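Local structure of carboxynorspermidine decarboxylase (Campylobacter jejuni subsp. jejuni 81116, 3N29) at residues K293-E303 and Y342-D353. The protein probably decarboxylates carboxynorspermidine to the polyamine norspermidine, using pyridoxal-5'-phosphate as cofactor. Numbering follows the deposited sequence.
Sequences KQIAILDTSSE and YLLTGNTCLAGD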
loop_
_atom_site.group_PDB
_atom_site.type_symbol
_atom_site.label_atom_id
_atom_site.label_comp_id
_atom_site.label_asym_id
_atom_site.label_seq_id
_atom_site.Cartn_x
_atom_site.Cartn_y
_atom_site.Cartn_z
ATOM N N LYS A 293 -21.740 -17.763 -7.565
ATOM C CA LYS A 293 -22.345 -16.536 -7.069
ATOM C C LYS A 293 -22.378 -15.441 -8.141
ATOM O O LYS A 293 -21.693 -15.521 -9.110
ATOM C CB LYS A 293 -21.602 -16.014 -5.863
ATOM C CG LYS A 293 -21.118 -17.055 -4.946
ATOM C CD LYS A 293 -21.281 -16.725 -3.510
ATOM C CE LYS A 293 -22.732 -16.374 -3.175
ATOM N NZ LYS A 293 -23.212 -16.958 -1.937
ATOM N N GLN A 294 -23.193 -14.435 -7.946
ATOM C CA GLN A 294 -23.146 -13.262 -8.762
ATOM C C GLN A 294 -21.978 -12.430 -8.244
ATOM O O GLN A 294 -21.775 -12.304 -7.073
ATOM C CB GLN A 294 -24.417 -12.469 -8.667
ATOM C CG GLN A 294 -25.640 -13.199 -9.120
ATOM C CD GLN A 294 -25.660 -13.352 -10.555
ATOM O OE1 GLN A 294 -25.803 -12.414 -11.270
ATOM N NE2 GLN A 294 -25.497 -14.543 -11.001
ATOM N N ILE A 295 -21.203 -11.929 -9.174
ATOM C CA ILE A 295 -20.033 -11.148 -8.880
ATOM C C ILE A 295 -20.057 -9.819 -9.612
ATOM O O ILE A 295 -20.136 -9.797 -10.792
ATOM C CB ILE A 295 -18.779 -11.910 -9.311
ATOM C CG1 ILE A 295 -18.751 -13.279 -8.659
ATOM C CG2 ILE A 295 -17.543 -11.148 -8.963
ATOM C CD1 ILE A 295 -17.803 -14.190 -9.235
ATOM N N ALA A 296 -19.930 -8.731 -8.877
ATOM C CA ALA A 296 -19.864 -7.415 -9.443
ATOM C C ALA A 296 -18.419 -6.975 -9.427
ATOM O O ALA A 296 -17.775 -7.006 -8.424
ATOM C CB ALA A 296 -20.676 -6.483 -8.655
ATOM N N ILE A 297 -17.928 -6.580 -10.572
ATOM C CA ILE A 297 -16.564 -6.090 -10.698
ATOM C C ILE A 297 -16.644 -4.560 -10.759
ATOM O O ILE A 297 -17.276 -4.012 -11.660
ATOM C CB ILE A 297 -15.950 -6.612 -11.931
ATOM C CG1 ILE A 297 -15.975 -8.162 -11.886
ATOM C CG2 ILE A 297 -14.522 -6.074 -12.088
ATOM C CD1 ILE A 297 -15.270 -8.903 -13.103
ATOM N N LEU A 298 -16.020 -3.926 -9.814
ATOM C CA LEU A 298 -16.098 -2.493 -9.654
ATOM C C LEU A 298 -14.882 -1.794 -10.236
ATOM O O LEU A 298 -13.818 -2.431 -10.455
ATOM C CB LEU A 298 -16.226 -2.118 -8.208
ATOM C CG LEU A 298 -17.242 -2.927 -7.444
ATOM C CD1 LEU A 298 -17.275 -2.449 -6.008
ATOM C CD2 LEU A 298 -18.622 -2.964 -8.164
ATOM N N ASP A 299 -14.946 -0.444 -10.312
ATOM C CA ASP A 299 -13.767 0.344 -10.751
ATOM C C ASP A 299 -12.888 0.846 -9.619
ATOM O O ASP A 299 -12.243 1.930 -9.649
ATOM C CB ASP A 299 -14.194 1.472 -11.734
ATOM C CG ASP A 299 -15.154 2.509 -11.116
ATOM O OD1 ASP A 299 -15.491 2.384 -9.954
ATOM O OD2 ASP A 299 -15.564 3.456 -11.856
ATOM N N THR A 300 -12.814 0.057 -8.560
ATOM C CA THR A 300 -12.001 0.386 -7.439
ATOM C C THR A 300 -11.373 -0.935 -6.988
ATOM O O THR A 300 -11.681 -1.997 -7.531
ATOM C CB THR A 300 -12.765 1.090 -6.289
ATOM O OG1 THR A 300 -11.832 1.667 -5.395
ATOM C CG2 THR A 300 -13.671 0.129 -5.426
ATOM N N SER A 301 -10.401 -0.820 -6.128
ATOM C CA SER A 301 -9.608 -2.005 -5.694
ATOM C C SER A 301 -9.419 -1.980 -4.201
ATOM O O SER A 301 -9.057 -0.947 -3.591
ATOM C CB SER A 301 -8.278 -2.058 -6.418
ATOM O OG SER A 301 -7.283 -2.693 -5.648
ATOM N N SER A 302 -9.665 -3.134 -3.562
ATOM C CA SER A 302 -9.415 -3.232 -2.126
ATOM C C SER A 302 -7.947 -3.029 -1.876
ATOM O O SER A 302 -7.602 -2.192 -1.026
ATOM C CB SER A 302 -9.931 -4.602 -1.596
ATOM O OG SER A 302 -9.270 -5.618 -2.340
ATOM N N GLU A 303 -7.093 -3.688 -2.647
ATOM C CA GLU A 303 -5.632 -3.654 -2.433
ATOM C C GLU A 303 -5.013 -2.237 -2.595
ATOM O O GLU A 303 -4.190 -1.809 -1.787
ATOM C CB GLU A 303 -4.966 -4.560 -3.435
ATOM C CG GLU A 303 -3.414 -4.498 -3.374
ATOM C CD GLU A 303 -2.806 -5.692 -2.616
ATOM O OE1 GLU A 303 -3.564 -6.690 -2.374
ATOM O OE2 GLU A 303 -1.589 -5.609 -2.295
ATOM N N TYR A 342 -24.321 -10.504 -3.658
ATOM C CA TYR A 342 -23.224 -10.353 -4.619
ATOM C C TYR A 342 -21.831 -10.351 -3.928
ATOM O O TYR A 342 -21.663 -9.754 -2.820
ATOM C CB TYR A 342 -23.387 -9.012 -5.308
ATOM C CG TYR A 342 -24.562 -8.883 -6.256
ATOM C CD1 TYR A 342 -24.408 -9.105 -7.608
ATOM C CD2 TYR A 342 -25.793 -8.471 -5.792
ATOM C CE1 TYR A 342 -25.475 -8.982 -8.500
ATOM C CE2 TYR A 342 -26.861 -8.332 -6.638
ATOM C CZ TYR A 342 -26.698 -8.610 -7.997
ATOM O OH TYR A 342 -27.756 -8.439 -8.787
ATOM N N LEU A 343 -20.856 -10.978 -4.570
ATOM C CA LEU A 343 -19.434 -10.729 -4.289
ATOM C C LEU A 343 -19.067 -9.381 -4.954
ATOM O O LEU A 343 -19.319 -9.175 -6.139
ATOM C CB LEU A 343 -18.549 -11.853 -4.825
ATOM C CG LEU A 343 -18.502 -13.138 -4.002
ATOM C CD1 LEU A 343 -17.629 -14.240 -4.769
ATOM C CD2 LEU A 343 -17.932 -12.802 -2.619
ATOM N N LEU A 344 -18.567 -8.436 -4.182
ATOM C CA LEU A 344 -18.050 -7.169 -4.732
ATOM C C LEU A 344 -16.545 -7.294 -4.843
ATOM O O LEU A 344 -15.894 -7.768 -3.871
ATOM C CB LEU A 344 -18.356 -6.029 -3.782
ATOM C CG LEU A 344 -19.831 -5.721 -3.560
ATOM C CD1 LEU A 344 -19.947 -4.443 -2.681
ATOM C CD2 LEU A 344 -20.687 -5.591 -4.825
ATOM N N THR A 345 -16.023 -6.996 -6.028
ATOM C CA THR A 345 -14.660 -7.259 -6.319
ATOM C C THR A 345 -14.048 -6.097 -7.061
ATOM O O THR A 345 -14.776 -5.270 -7.608
ATOM C CB THR A 345 -14.558 -8.523 -7.166
ATOM O OG1 THR A 345 -15.140 -8.377 -8.455
ATOM C CG2 THR A 345 -15.292 -9.769 -6.452
ATOM N N GLY A 346 -12.723 -6.109 -7.181
ATOM C CA GLY A 346 -11.974 -4.984 -7.722
ATOM C C GLY A 346 -11.470 -5.173 -9.132
ATOM O O GLY A 346 -11.583 -6.214 -9.717
ATOM N N ASN A 347 -10.786 -4.149 -9.597
ATOM C CA ASN A 347 -10.297 -4.016 -10.979
ATOM C C ASN A 347 -8.784 -4.267 -11.181
ATOM O O ASN A 347 -8.282 -4.130 -12.318
ATOM C CB ASN A 347 -10.701 -2.697 -11.633
ATOM C CG ASN A 347 -10.160 -1.490 -10.950
ATOM O OD1 ASN A 347 -9.605 -1.567 -9.819
ATOM N ND2 ASN A 347 -10.353 -0.328 -11.585
ATOM N N THR A 348 -8.073 -4.643 -10.120
ATOM C CA THR A 348 -6.726 -5.096 -10.301
ATOM C C THR A 348 -6.794 -6.493 -10.868
ATOM O O THR A 348 -7.863 -7.161 -10.858
ATOM C CB THR A 348 -5.881 -5.079 -9.039
ATOM O OG1 THR A 348 -6.333 -6.099 -8.161
ATOM C CG2 THR A 348 -5.974 -3.688 -8.374
ATOM N N CYS A 349 -5.679 -6.922 -11.432
ATOM C CA CYS A 349 -5.565 -8.311 -11.901
ATOM C C CYS A 349 -5.337 -9.367 -10.793
ATOM O O CYS A 349 -5.179 -10.515 -11.119
ATOM C CB CYS A 349 -4.508 -8.382 -13.044
ATOM S SG CYS A 349 -4.991 -7.311 -14.451
ATOM N N LEU A 350 -5.413 -9.048 -9.506
ATOM C CA LEU A 350 -5.120 -10.031 -8.440
ATOM C C LEU A 350 -6.351 -10.851 -8.171
ATOM O O LEU A 350 -7.423 -10.329 -8.112
ATOM C CB LEU A 350 -4.785 -9.348 -7.084
ATOM C CG LEU A 350 -3.575 -8.426 -7.078
ATOM C CD1 LEU A 350 -3.454 -7.676 -5.682
ATOM C CD2 LEU A 350 -2.364 -9.252 -7.407
ATOM N N ALA A 351 -6.187 -12.140 -7.971
ATOM C CA ALA A 351 -7.322 -13.023 -7.597
ATOM C C ALA A 351 -8.051 -12.608 -6.329
ATOM O O ALA A 351 -9.291 -12.699 -6.241
ATOM C CB ALA A 351 -6.779 -14.440 -7.439
ATOM N N GLY A 352 -7.289 -12.165 -5.349
ATOM C CA GLY A 352 -7.808 -11.780 -4.000
ATOM C C GLY A 352 -8.363 -10.383 -3.862
ATOM O O GLY A 352 -8.591 -9.889 -2.742
ATOM N N ASP A 353 -8.542 -9.701 -4.976
ATOM C CA ASP A 353 -9.112 -8.308 -4.923
ATOM C C ASP A 353 -10.611 -8.437 -4.846
ATOM O O ASP A 353 -11.314 -8.223 -5.821
ATOM C CB ASP A 353 -8.687 -7.480 -6.132
ATOM C CG ASP A 353 -8.881 -5.936 -5.934
ATOM O OD1 ASP A 353 -9.549 -5.566 -4.958
ATOM O OD2 ASP A 353 -8.401 -5.126 -6.800
#
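Strands 294-298 and 342-345 run parallel, their axes 4.5 Å apart at the closest and 23° from alignment, with Ile295 beside Leu343, Ala296 beside Leu344 and Ile297 beside Thr345. Leu343 is gripped at both ends: its N donates to Gln294 O, and its O accepts from Ala296 N at 2.8 Å. Ala296 O takes two bonds from Thr345, one from the backbone N and one from OG1, which comes in from above the carbonyl plane at 3.0 Å. That hydroxyl gets there because OG1 stands between the backbone N and the carbonyl carbon (chi1 66°); the same torsion sends CG2 against Ile295 CG2, 3.6 Å away. On the other face, Ala296 CB meets Leu344 CD2 at 3.9 Å.

Past the strands, the carboxylate of Asp353 ties segment 342-353 to the start of helix 302-305. OD1 receives Ser302 N on its syn side and Ser302 OG from above the plane, the latter at 2.6 Å. OD2 accepts Ser301 OG at 2.9 Å and Thr348 OG1, both from one face, so four bonds hold the buried carboxylate and fix its rotation. Ser301 is also the N-cap of helix 302-305, its OG accepting from Ala304 N. Farther out, Leu350 CD1 lies 3.5 Å from Glu303 OE1, the two side chains crossing nearly at right angles.

Cys349 touches a bound pyridoxal phosphate, and residues of the second subunit reach the same region, consistent with the active site at the dimer interface known in this family of beta/alpha-barrel decarboxylases. Arg180 of the second subunit bonds to Gly346 O and Leu350 O, and Lys382 of that subunit pairs with Glu303. In the C-terminal sheet domain, strand 294-298 is flanked by antiparallel strand 279-290, while strand 340-345 continues the sheet to antiparallel strand 354-360.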